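Local structure of Alpha/beta hydrolase family protein (3OOS) at residues Y108-Q113 / R214-F219; E242-N245 / N249-L252; Y72-T77 / Q205-D210; W93-H98 / M103-Y108. The protein is an alpha/beta-fold hydrolase of unestablished substrate, probably cleaving its substrates with a serine nucleophile as many relatives of this fold do. All coordinates share one frame; numbering follows the deposited sequence.

All four contacts lie within one alpha/beta hydrolase fold. Along the chain, contact 4 (93-98 with 103-108) is nested inside the loop closed by contact 3 (72-77 with 205-210); contact 1 (108-113 with 214-219) crosses contact 3, and contact 2 (242-245 with 249-252) comes last. Contacts 1 and 4 share helix 100-112 and Y108, their centres about 11 Å apart, while contacts 2 and 4 reach the same mixed sheet. Contact 3 touches contact 4 where M74, in one of its two modelled conformers, packs on L104 and V107. The most distant pair, contacts 2 and 3, have centres about 23 Å apart. Helix 100-112, following the probable nucleophile elbow, thus links the sheet to surrounding helices.

Contact 1 (Y108-Q113 / R214-F219); sequences YATEAQ and RQKLKF
T110 meets K216 and L217 through its methyl group. CG2 lies 3.8 Å from K216 CB and 4.1 Å from L217 CD2, so one methyl touches both the root of a lysine and the end of a leucine branch. The T110 and K216 side chains cross at about a right angle. With chi1 at 61°, T110 sends OG1 back to the carbonyl O of V107, one turn earlier in its own helix, which leaves CG2 as the group facing 214-219. K216 offers its CB here, and its chain then bends at both chi3 and chi4. In the alpha/beta hydrolase fold, this contact joins the C-terminal part of helix 100-112, the helix that follows the probable nucleophile elbow, to the short, weakly bonded helical turn 214-217 ahead of strand 224-229. Three residues further on, Q113 makes the polar link: its NE2 donates to F219 O at 3.0 Å, nearly straight at 166°. The acceptor lies close to the amide plane of Q113, whereas the donor is tilted 26° from the carbonyl plane of F219. The other end of the same amide, OE1, accepts from K221 N, so bonds at both ends fix the rotation of the group and tie it to the chain leading into the strand.

Contact 2 (E242-N245 / N249-L252); sequences EIAN and NATL
A244 turns its methyl from the helix toward the strand, and A250 and L252 turn their CB atoms back toward it. The methyl of A244 therefore meets the strand at two places: its CB is 3.8 Å from L252 CB and 4.3 Å from A250 CB. T251, between those two residues, points its side chain away and presents its carbonyl O to A244 CB instead. A250 CB fits against the helix backbone as well as the alanine methyl, lying 3.5 Å from A244 O. Such small groups let the backbones come close, with the CA atoms of A244 and A250 only 5.2 Å apart. L252 touches A244 with the root of its side chain, and the leucine also packs on Y237, S240 and C241 in earlier turns of the same helix. No hydrogen bond joins the two segments, and the contact is apolar packing near the surface. The backbone of T251 is instead bonded to S224 and I226 of the adjoining strand. Helix 237-246 and strand 250-255 here form the second half of a beta-alpha-beta crossover begun by strand 224-229, the repeating connection of the parallel part of an alpha/beta hydrolase sheet, and strand 250-255 is the outermost strand at this edge.

Contact 3 (Y72-T77 / Q205-D210); sequences YSMTET and QVEYKD
The carboxylate of E207 is the flat group that meets the start of helix 74-87: M74 N approaches OE1 from above its plane, 40° out of it, at 2.9 Å with an N-H...O angle of 155°. S73 CA lies 3.3 Å from the same oxygen, while M74 CB is about equally far from both carboxylate oxygens. Farther back on the glutamate, in one of the two modelled conformers of M74, the end of the selenomethionine side chain, CE, rests 3.5 Å from E207 CG, and the two side chains cross obliquely. A bend at chi2 (86°) turns the carboxylate from the extended course of the E207 side chain. Its other oxygen, OE2, accepts a hydrogen bond from water 2, which in turn accepts from T75 N at 3.0 Å. Thus two successive amides of the first helical turn reach the same carboxylate, one directly and one through water. A third amide, E76 N, is taken by S73 OG at 3.1 Å, and S73 O accepts from both T77 N and T77 OG1. M74 N, T75 N through its water, and the N-terminal end of the helix would probably favour the charged carboxylate. The same M74 conformer packs on L104 and V107 of helix 100-112. The arrangement is a serine N-cap supplemented by a glutamate from helix 197-207, joining that helix to helix 74-87 of the alpha/beta hydrolase fold.

Contact 4 (W93-H98 / M103-Y108); sequences WGFAGH and MLALVY
Y108 OH is gripped by two partners: W93 NE1 donates to it at 3.0 Å, and E82 OE2 of helix 74-87 is its second hydrogen-bonding partner. The indole bond is nearly straight, 169°, and the hydroxyl oxygen sits at the edge of the W93 ring, only 5° out of its plane. The two side chains cross at about a right angle, with the tyrosine oxygen at the indole N-H. With two groups holding this oxygen, the polar end of Y108 is satisfied within a buried aromatic cluster. F95 is the third ring of that cluster. Its CD1 lies 3.6 Å from Y108 CD2, at the edge of the tyrosine ring, and the two planes are inclined at 55°. Around the other side of the phenylalanine ring, CD2 is 3.5 Å from the A105 methyl, which lies near the ring plane at its edge. The tip, CZ, meets L104 CD2 at 4.0 Å. F95 CG stands anti to the backbone N, directing the ring from the strand toward this line of helix side chains. G97, farther along the strand, belongs to a GxSxG pattern that probably forms the nucleophile elbow. Strand 93-98 and helical segment 103-108 run roughly antiparallel, with axes 7.2 Å apart at closest approach. The strand sits in the sheet between strands 25-28 and 116-122, and helix 74-87 adds L81 against F95 and I78 against L104 and Y108.

Contact 1 (Y108-Q113 / R214-F219)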
loop_
_atom_site.group_PDB
_atom_site.type_symbol
_atom_site.label_atom_id
_atom_site.label_comp_id
_atom_site.label_asym_id
_atom_site.label_seq_id
_atom_site.Cartn_x
_atom_site.Cartn_y
_atom_site.Cartn_z
ATOM N N TYR A 108 -2.465 5.816 -9.882
ATOM C CA TYR A 108 -3.716 5.358 -10.505
ATOM C C TYR A 108 -4.606 6.563 -10.829
ATOM O O TYR A 108 -5.151 6.673 -11.937
ATOM C CB TYR A 108 -4.461 4.365 -9.599
ATOM C CG TYR A 108 -5.315 3.327 -10.322
ATOM C CD1 TYR A 108 -5.978 3.624 -11.520
ATOM C CD2 TYR A 108 -5.476 2.050 -9.787
ATOM C CE1 TYR A 108 -6.765 2.665 -12.172
ATOM C CE2 TYR A 108 -6.259 1.090 -10.421
ATOM C CZ TYR A 108 -6.898 1.398 -11.609
ATOM O OH TYR A 108 -7.667 0.430 -12.225
ATOM N N ALA A 109 -4.725 7.476 -9.867
ATOM C CA ALA A 109 -5.541 8.677 -10.050
ATOM C C ALA A 109 -5.000 9.587 -11.157
ATOM O O ALA A 109 -5.763 10.089 -11.983
ATOM C CB ALA A 109 -5.674 9.431 -8.736
ATOM N N THR A 110 -3.689 9.792 -11.196
ATOM C CA THR A 110 -3.128 10.708 -12.191
ATOM C C THR A 110 -3.146 10.133 -13.615
ATOM O O THR A 110 -3.274 10.878 -14.588
ATOM C CB THR A 110 -1.713 11.201 -11.818
ATOM O OG1 THR A 110 -0.819 10.086 -11.729
ATOM C CG2 THR A 110 -1.737 11.957 -10.483
ATOM N N GLU A 111 -3.016 8.815 -13.731
ATOM C CA GLU A 111 -3.022 8.168 -15.042
ATOM C C GLU A 111 -4.437 7.889 -15.532
ATOM O O GLU A 111 -4.747 8.107 -16.707
ATOM C CB GLU A 111 -2.228 6.858 -15.007
ATOM C CG GLU A 111 -0.729 7.035 -14.830
ATOM C CD GLU A 111 -0.003 7.287 -16.139
ATOM O OE1 GLU A 111 -0.124 6.455 -17.064
ATOM O OE2 GLU A 111 0.706 8.310 -16.234
ATOM N N ALA A 112 -5.293 7.409 -14.631
ATOM C CA ALA A 112 -6.586 6.835 -15.024
ATOM C C ALA A 112 -7.737 7.103 -14.060
ATOM O O ALA A 112 -8.519 6.197 -13.761
ATOM C CB ALA A 112 -6.427 5.317 -15.253
ATOM N N GLN A 113 -7.869 8.346 -13.597
ATOM C CA GLN A 113 -8.916 8.671 -12.617
ATOM C C GLN A 113 -10.328 8.384 -13.115
ATOM O O GLN A 113 -11.225 8.132 -12.314
ATOM C CB GLN A 113 -8.818 10.121 -12.118
ATOM C CG GLN A 113 -9.001 11.188 -13.188
ATOM C CD GLN A 113 -8.994 12.592 -12.610
ATOM O OE1 GLN A 113 -9.730 12.892 -11.671
ATOM N NE2 GLN A 113 -8.163 13.459 -13.175
ATOM N N ARG A 214 3.065 15.825 -7.380
ATOM C CA ARG A 214 2.486 16.973 -6.665
ATOM C C ARG A 214 1.630 17.886 -7.540
ATOM O O ARG A 214 0.519 18.250 -7.157
ATOM C CB ARG A 214 3.574 17.793 -5.971
ATOM C CG ARG A 214 4.139 17.128 -4.725
ATOM C CD ARG A 214 5.338 17.896 -4.192
ATOM N NE ARG A 214 6.488 17.812 -5.095
ATOM C CZ ARG A 214 7.661 18.402 -4.881
ATOM N NH1 ARG A 214 7.858 19.130 -3.787
ATOM N NH2 ARG A 214 8.645 18.261 -5.762
ATOM N N GLN A 215 2.150 18.257 -8.706
ATOM C CA GLN A 215 1.427 19.169 -9.587
ATOM C C GLN A 215 0.208 18.493 -10.206
ATOM O O GLN A 215 -0.857 19.102 -10.326
ATOM C CB GLN A 215 2.346 19.749 -10.668
ATOM C CG GLN A 215 3.442 20.673 -10.133
ATOM C CD GLN A 215 2.897 21.895 -9.393
ATOM O OE1 GLN A 215 1.893 22.490 -9.796
ATOM N NE2 GLN A 215 3.564 22.272 -8.306
ATOM N N LYS A 216 0.361 17.225 -10.569
ATOM C CA LYS A 216 -0.740 16.480 -11.168
ATOM C C LYS A 216 -1.894 16.250 -10.192
ATOM O O LYS A 216 -3.039 16.124 -10.621
ATOM C CB LYS A 216 -0.252 15.160 -11.773
ATOM C CG LYS A 216 0.446 15.341 -13.123
ATOM C CD LYS A 216 0.746 14.009 -13.824
ATOM C CE LYS A 216 1.825 13.197 -13.112
ATOM N NZ LYS A 216 3.138 13.917 -13.032
ATOM N N LEU A 217 -1.605 16.224 -8.890
ATOM C CA LEU A 217 -2.659 16.009 -7.887
ATOM C C LEU A 217 -3.734 17.099 -7.894
ATOM O O LEU A 217 -4.886 16.842 -7.536
ATOM C CB LEU A 217 -2.079 15.863 -6.477
ATOM C CG LEU A 217 -1.311 14.576 -6.159
ATOM C CD1 LEU A 217 -1.007 14.538 -4.674
ATOM C CD2 LEU A 217 -2.073 13.320 -6.586
ATOM N N LYS A 218 -3.351 18.304 -8.316
ATOM C CA LYS A 218 -4.272 19.437 -8.387
ATOM C C LYS A 218 -5.373 19.207 -9.425
ATOM O O LYS A 218 -6.396 19.900 -9.430
ATOM C CB LYS A 218 -3.499 20.726 -8.695
ATOM C CG LYS A 218 -2.454 21.086 -7.642
ATOM C CD LYS A 218 -1.617 22.287 -8.059
ATOM C CE LYS A 218 -0.914 22.906 -6.860
ATOM N NZ LYS A 218 0.129 23.889 -7.258
ATOM N N PHE A 219 -5.162 18.226 -10.300
ATOM C CA PHE A 219 -6.113 17.923 -11.369
ATOM C C PHE A 219 -6.837 16.590 -11.163
ATOM O O PHE A 219 -7.584 16.137 -12.034
ATOM C CB PHE A 219 -5.416 18.000 -12.734
ATOM C CG PHE A 219 -4.790 19.341 -13.002
ATOM C CD1 PHE A 219 -5.565 20.405 -13.451
ATOM C CD2 PHE A 219 -3.433 19.554 -12.762
ATOM C CE1 PHE A 219 -4.997 21.656 -13.678
ATOM C CE2 PHE A 219 -2.856 20.803 -12.992
ATOM C CZ PHE A 219 -3.638 21.853 -13.450
#

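Contact 2 (E242-N245 / N249-L252)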
loop_
_atom_site.group_PDB
_atom_site.type_symbol
_atom_site.label_atom_id
_atom_site.label_comp_id
_atom_site.label_asym_id
_atom_site.label_seq_id
_atom_site.Cartn_x
_atom_site.Cartn_y
_atom_site.Cartn_z
ATOM N N GLU A 242 -0.030 17.203 2.915
ATOM C CA GLU A 242 0.236 17.752 1.591
ATOM C C GLU A 242 -0.677 17.131 0.537
ATOM O O GLU A 242 -1.289 17.850 -0.252
ATOM C CB GLU A 242 1.702 17.563 1.190
ATOM C CG GLU A 242 1.989 18.027 -0.237
ATOM C CD GLU A 242 3.450 17.949 -0.617
ATOM O OE1 GLU A 242 4.061 16.877 -0.443
ATOM O OE2 GLU A 242 3.984 18.967 -1.105
ATOM N N ILE A 243 -0.763 15.800 0.527
ATOM C CA ILE A 243 -1.639 15.097 -0.413
ATOM C C ILE A 243 -3.079 15.610 -0.328
ATOM O O ILE A 243 -3.683 15.953 -1.349
ATOM C CB ILE A 243 -1.614 13.564 -0.192
ATOM C CG1 ILE A 243 -0.246 12.984 -0.567
ATOM C CG2 ILE A 243 -2.712 12.888 -1.009
ATOM C CD1 ILE A 243 0.003 11.580 -0.009
ATOM N N ALA A 244 -3.618 15.666 0.888
ATOM C CA ALA A 244 -5.002 16.089 1.096
ATOM C C ALA A 244 -5.244 17.545 0.705
ATOM O O ALA A 244 -6.335 17.891 0.248
ATOM C CB ALA A 244 -5.424 15.842 2.532
ATOM N N ASN A 245 -4.231 18.393 0.877
ATOM C CA ASN A 245 -4.337 19.788 0.453
ATOM C C ASN A 245 -4.333 19.946 -1.070
ATOM O O ASN A 245 -5.102 20.742 -1.623
ATOM C CB ASN A 245 -3.225 20.638 1.072
ATOM C CG ASN A 245 -3.247 22.068 0.568
ATOM O OD1 ASN A 245 -4.101 22.868 0.962
ATOM N ND2 ASN A 245 -2.318 22.392 -0.323
ATOM N N ASN A 249 -10.762 17.541 -3.981
ATOM C CA ASN A 249 -11.892 16.922 -3.279
ATOM C C ASN A 249 -11.474 15.881 -2.236
ATOM O O ASN A 249 -12.157 14.868 -2.043
ATOM C CB ASN A 249 -12.885 16.317 -4.282
ATOM C CG ASN A 249 -13.386 17.331 -5.301
ATOM O OD1 ASN A 249 -13.218 17.151 -6.510
ATOM N ND2 ASN A 249 -14.000 18.402 -4.818
ATOM N N ALA A 250 -10.357 16.137 -1.557
ATOM C CA ALA A 250 -9.824 15.190 -0.571
ATOM C C ALA A 250 -10.271 15.479 0.854
ATOM O O ALA A 250 -10.517 16.629 1.215
ATOM C CB ALA A 250 -8.300 15.151 -0.637
ATOM N N THR A 251 -10.370 14.419 1.654
ATOM C CA THR A 251 -10.489 14.545 3.103
ATOM C C THR A 251 -9.249 13.943 3.758
ATOM O O THR A 251 -8.551 13.123 3.154
ATOM C CB THR A 251 -11.751 13.850 3.668
ATOM O OG1 THR A 251 -11.659 12.434 3.466
ATOM C CG2 THR A 251 -13.029 14.394 3.020
ATOM N N LEU A 252 -8.982 14.356 4.994
ATOM C CA LEU A 252 -7.838 13.863 5.751
ATOM C C LEU A 252 -8.284 13.348 7.110
ATOM O O LEU A 252 -8.988 14.044 7.847
ATOM C CB LEU A 252 -6.790 14.968 5.921
ATOM C CG LEU A 252 -5.533 14.642 6.739
ATOM C CD1 LEU A 252 -4.691 13.525 6.104
ATOM C CD2 LEU A 252 -4.704 15.899 6.940
#

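Contact 3 (Y72-T77 / Q205-D210)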
loop_
_atom_site.group_PDB
_atom_site.type_symbol
_atom_site.label_atom_id
_atom_site.label_comp_id
_atom_site.label_asym_id
_atom_site.label_seq_id
_atom_site.Cartn_x
_atom_site.Cartn_y
_atom_site.Cartn_z
ATOM N N TYR A 72 7.590 -3.676 -13.962
ATOM C CA TYR A 72 7.401 -3.384 -12.537
ATOM C C TYR A 72 7.011 -1.933 -12.254
ATOM O O TYR A 72 6.642 -1.603 -11.123
ATOM C CB TYR A 72 8.670 -3.702 -11.735
ATOM C CG TYR A 72 9.083 -5.156 -11.734
ATOM C CD1 TYR A 72 8.173 -6.166 -11.405
ATOM C CD2 TYR A 72 10.394 -5.519 -12.038
ATOM C CE1 TYR A 72 8.560 -7.508 -11.397
ATOM C CE2 TYR A 72 10.790 -6.853 -12.033
ATOM C CZ TYR A 72 9.869 -7.840 -11.711
ATOM O OH TYR A 72 10.262 -9.162 -11.702
ATOM N N SER A 73 7.110 -1.067 -13.258
ATOM C CA SER A 73 6.881 0.366 -13.038
ATOM C C SER A 73 5.449 0.642 -12.591
ATOM O O SER A 73 4.545 -0.156 -12.856
ATOM C CB SER A 73 7.208 1.172 -14.295
ATOM O OG SER A 73 6.190 1.026 -15.270
HETATM N N MSE A 74 5.245 1.772 -11.919
HETATM C CA MSE A 74 3.907 2.151 -11.481
HETATM C C MSE A 74 2.971 2.380 -12.666
HETATM O O MSE A 74 1.809 1.989 -12.626
HETATM C CB MSE A 74 3.956 3.371 -10.560
HETATM C CG MSE A 74 4.446 3.028 -9.164
HETATM SE SE MSE A 74 3.971 4.346 -7.822
HETATM C CE MSE A 74 5.659 5.296 -7.683
ATOM N N THR A 75 3.484 2.989 -13.730
ATOM C CA THR A 75 2.679 3.191 -14.931
ATOM C C THR A 75 2.168 1.862 -15.484
ATOM O O THR A 75 0.978 1.716 -15.778
ATOM C CB THR A 75 3.467 3.923 -16.033
ATOM O OG1 THR A 75 3.817 5.236 -15.582
ATOM C CG2 THR A 75 2.625 4.031 -17.293
ATOM N N GLU A 76 3.076 0.899 -15.621
ATOM C CA GLU A 76 2.758 -0.419 -16.187
ATOM C C GLU A 76 1.846 -1.203 -15.243
ATOM O O GLU A 76 0.970 -1.949 -15.687
ATOM C CB GLU A 76 4.028 -1.214 -16.508
ATOM C CG GLU A 76 4.799 -0.675 -17.723
ATOM C CD GLU A 76 3.994 -0.731 -19.015
ATOM O OE1 GLU A 76 3.557 -1.834 -19.397
ATOM O OE2 GLU A 76 3.803 0.330 -19.652
ATOM N N THR A 77 2.051 -1.007 -13.941
ATOM C CA THR A 77 1.182 -1.583 -12.913
ATOM C C THR A 77 -0.270 -1.120 -13.100
ATOM O O THR A 77 -1.203 -1.932 -13.051
ATOM C CB THR A 77 1.680 -1.223 -11.492
ATOM O OG1 THR A 77 3.015 -1.716 -11.311
ATOM C CG2 THR A 77 0.768 -1.814 -10.421
ATOM N N GLN A 205 15.623 1.485 -6.811
ATOM C CA GLN A 205 16.718 1.759 -7.743
ATOM C C GLN A 205 16.290 2.556 -8.974
ATOM O O GLN A 205 17.098 3.286 -9.558
ATOM C CB GLN A 205 17.396 0.452 -8.165
ATOM C CG GLN A 205 18.084 -0.284 -7.021
ATOM C CD GLN A 205 18.258 -1.767 -7.291
ATOM O OE1 GLN A 205 18.048 -2.239 -8.408
ATOM N NE2 GLN A 205 18.636 -2.512 -6.260
ATOM N N VAL A 206 15.026 2.418 -9.373
ATOM C CA VAL A 206 14.546 3.058 -10.603
ATOM C C VAL A 206 13.411 4.064 -10.375
ATOM O O VAL A 206 13.500 5.214 -10.811
ATOM C CB VAL A 206 14.128 2.003 -11.670
ATOM C CG1 VAL A 206 13.644 2.675 -12.954
ATOM C CG2 VAL A 206 15.287 1.056 -11.969
ATOM N N GLU A 207 12.356 3.625 -9.694
ATOM C CA GLU A 207 11.126 4.407 -9.573
ATOM C C GLU A 207 11.276 5.616 -8.647
ATOM O O GLU A 207 10.864 6.730 -8.995
ATOM C CB GLU A 207 9.987 3.510 -9.080
ATOM C CG GLU A 207 8.609 4.145 -9.179
ATOM C CD GLU A 207 7.965 3.953 -10.540
ATOM O OE1 GLU A 207 7.783 2.793 -10.962
ATOM O OE2 GLU A 207 7.622 4.963 -11.181
ATOM N N TYR A 208 11.868 5.383 -7.478
ATOM C CA TYR A 208 11.949 6.385 -6.413
ATOM C C TYR A 208 12.523 7.738 -6.856
ATOM O O TYR A 208 11.951 8.785 -6.544
ATOM C CB TYR A 208 12.733 5.840 -5.206
ATOM C CG TYR A 208 13.120 6.918 -4.218
ATOM C CD1 TYR A 208 12.247 7.308 -3.200
ATOM C CD2 TYR A 208 14.350 7.566 -4.318
ATOM C CE1 TYR A 208 12.595 8.310 -2.302
ATOM C CE2 TYR A 208 14.707 8.568 -3.430
ATOM C CZ TYR A 208 13.827 8.933 -2.424
ATOM O OH TYR A 208 14.187 9.934 -1.554
ATOM N N LYS A 209 13.646 7.715 -7.569
ATOM C CA LYS A 209 14.348 8.954 -7.929
ATOM C C LYS A 209 13.534 9.880 -8.842
ATOM O O LYS A 209 13.806 11.082 -8.911
ATOM C CB LYS A 209 15.726 8.659 -8.540
ATOM C CG LYS A 209 15.685 7.858 -9.826
ATOM C CD LYS A 209 17.089 7.565 -10.341
ATOM C CE LYS A 209 17.042 6.869 -11.691
ATOM N NZ LYS A 209 16.410 7.725 -12.736
ATOM N N ASP A 210 12.544 9.314 -9.532
ATOM C CA ASP A 210 11.690 10.070 -10.446
ATOM C C ASP A 210 10.272 10.286 -9.914
ATOM O O ASP A 210 9.420 10.813 -10.630
ATOM C CB ASP A 210 11.619 9.382 -11.818
ATOM C CG ASP A 210 12.942 9.413 -12.563
ATOM O OD1 ASP A 210 13.772 10.305 -12.295
ATOM O OD2 ASP A 210 13.147 8.541 -13.433
HETATM O O HOH W 1 7.685 0.750 -8.879
HETATM O O HOH W 2 6.004 4.564 -13.540
#

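Contact 4 (W93-H98 / M103-Y108)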
loop_
_atom_site.group_PDB
_atom_site.type_symbol
_atom_site.label_atom_id
_atom_site.label_comp_id
_atom_site.label_asym_id
_atom_site.label_seq_id
_atom_site.Cartn_x
_atom_site.Cartn_y
_atom_site.Cartn_z
ATOM N N TRP A 93 -14.060 1.230 -10.401
ATOM C CA TRP A 93 -13.891 0.709 -9.042
ATOM C C TRP A 93 -13.055 1.649 -8.183
ATOM O O TRP A 93 -12.440 2.591 -8.692
ATOM C CB TRP A 93 -13.331 -0.728 -9.027
ATOM C CG TRP A 93 -11.967 -0.966 -9.657
ATOM C CD1 TRP A 93 -11.109 -0.038 -10.198
ATOM C CD2 TRP A 93 -11.301 -2.231 -9.762
ATOM N NE1 TRP A 93 -9.966 -0.659 -10.648
ATOM C CE2 TRP A 93 -10.058 -2.004 -10.391
ATOM C CE3 TRP A 93 -11.642 -3.541 -9.389
ATOM C CZ2 TRP A 93 -9.153 -3.038 -10.660
ATOM C CZ3 TRP A 93 -10.744 -4.568 -9.656
ATOM C CH2 TRP A 93 -9.515 -4.310 -10.285
ATOM N N GLY A 94 -13.052 1.408 -6.877
ATOM C CA GLY A 94 -12.211 2.184 -5.974
ATOM C C GLY A 94 -10.824 1.575 -5.932
ATOM O O GLY A 94 -10.636 0.411 -6.296
ATOM N N PHE A 95 -9.844 2.369 -5.515
ATOM C CA PHE A 95 -8.526 1.829 -5.227
ATOM C C PHE A 95 -8.052 2.289 -3.860
ATOM O O PHE A 95 -8.092 3.476 -3.553
ATOM C CB PHE A 95 -7.486 2.201 -6.291
ATOM C CG PHE A 95 -6.153 1.537 -6.063
ATOM C CD1 PHE A 95 -5.874 0.300 -6.630
ATOM C CD2 PHE A 95 -5.202 2.119 -5.227
ATOM C CE1 PHE A 95 -4.647 -0.333 -6.397
ATOM C CE2 PHE A 95 -3.976 1.494 -4.983
ATOM C CZ PHE A 95 -3.700 0.265 -5.571
ATOM N N ALA A 96 -7.591 1.335 -3.056
ATOM C CA ALA A 96 -7.064 1.617 -1.731
ATOM C C ALA A 96 -5.652 1.062 -1.588
ATOM O O ALA A 96 -5.387 -0.095 -1.924
ATOM C CB ALA A 96 -7.982 1.036 -0.656
ATOM N N GLY A 97 -4.750 1.899 -1.091
ATOM C CA GLY A 97 -3.367 1.493 -0.876
ATOM C C GLY A 97 -2.753 2.173 0.330
ATOM O O GLY A 97 -3.117 3.304 0.676
ATOM N N HIS A 98 -1.811 1.476 0.959
ATOM C CA HIS A 98 -1.112 1.973 2.140
ATOM C C HIS A 98 0.389 2.059 1.894
ATOM O O HIS A 98 0.994 1.127 1.350
ATOM C CB HIS A 98 -1.395 1.072 3.346
ATOM C CG HIS A 98 -0.819 1.590 4.625
ATOM N ND1 HIS A 98 -1.368 2.655 5.306
ATOM C CD2 HIS A 98 0.264 1.204 5.339
ATOM C CE1 HIS A 98 -0.649 2.900 6.387
ATOM N NE2 HIS A 98 0.348 2.036 6.430
HETATM N N MSE A 103 1.192 5.470 -2.679
HETATM C CA MSE A 103 1.829 6.142 -3.807
HETATM C C MSE A 103 1.264 5.598 -5.112
HETATM O O MSE A 103 0.975 6.360 -6.037
HETATM C CB MSE A 103 3.345 5.969 -3.753
HETATM C CG MSE A 103 3.973 6.574 -2.513
HETATM SE SE MSE A 103 5.849 6.109 -2.348
HETATM C CE MSE A 103 6.074 6.641 -0.493
ATOM N N LEU A 104 1.090 4.279 -5.172
ATOM C CA LEU A 104 0.485 3.640 -6.338
ATOM C C LEU A 104 -0.943 4.154 -6.579
ATOM O O LEU A 104 -1.332 4.388 -7.730
ATOM C CB LEU A 104 0.512 2.116 -6.189
ATOM C CG LEU A 104 -0.007 1.277 -7.361
ATOM C CD1 LEU A 104 0.777 1.546 -8.654
ATOM C CD2 LEU A 104 0.040 -0.202 -6.994
ATOM N N ALA A 105 -1.699 4.348 -5.499
ATOM C CA ALA A 105 -3.046 4.934 -5.570
ATOM C C ALA A 105 -3.042 6.304 -6.246
ATOM O O ALA A 105 -3.904 6.599 -7.079
ATOM C CB ALA A 105 -3.662 5.037 -4.175
ATOM N N LEU A 106 -2.073 7.135 -5.874
ATOM C CA LEU A 106 -1.952 8.470 -6.449
ATOM C C LEU A 106 -1.644 8.403 -7.939
ATOM O O LEU A 106 -2.193 9.178 -8.719
ATOM C CB LEU A 106 -0.900 9.299 -5.704
ATOM C CG LEU A 106 -1.206 9.573 -4.222
ATOM C CD1 LEU A 106 -0.015 10.244 -3.543
ATOM C CD2 LEU A 106 -2.480 10.414 -4.027
ATOM N N VAL A 107 -0.782 7.470 -8.330
ATOM C CA VAL A 107 -0.477 7.265 -9.747
ATOM C C VAL A 107 -1.688 6.704 -10.507
ATOM O O VAL A 107 -1.933 7.099 -11.641
ATOM C CB VAL A 107 0.807 6.416 -9.948
ATOM C CG1 VAL A 107 1.076 6.162 -11.432
ATOM C CG2 VAL A 107 2.002 7.132 -9.319
ATOM N N TYR A 108 -2.465 5.816 -9.882
ATOM C CA TYR A 108 -3.716 5.358 -10.505
ATOM C C TYR A 108 -4.606 6.563 -10.829
ATOM O O TYR A 108 -5.151 6.673 -11.937
ATOM C CB TYR A 108 -4.461 4.365 -9.599
ATOM C CG TYR A 108 -5.315 3.327 -10.322
ATOM C CD1 TYR A 108 -5.978 3.624 -11.520
ATOM C CD2 TYR A 108 -5.476 2.050 -9.787
ATOM C CE1 TYR A 108 -6.765 2.665 -12.172
ATOM C CE2 TYR A 108 -6.259 1.090 -10.421
ATOM C CZ TYR A 108 -6.898 1.398 -11.609
ATOM O OH TYR A 108 -7.667 0.430 -12.225
#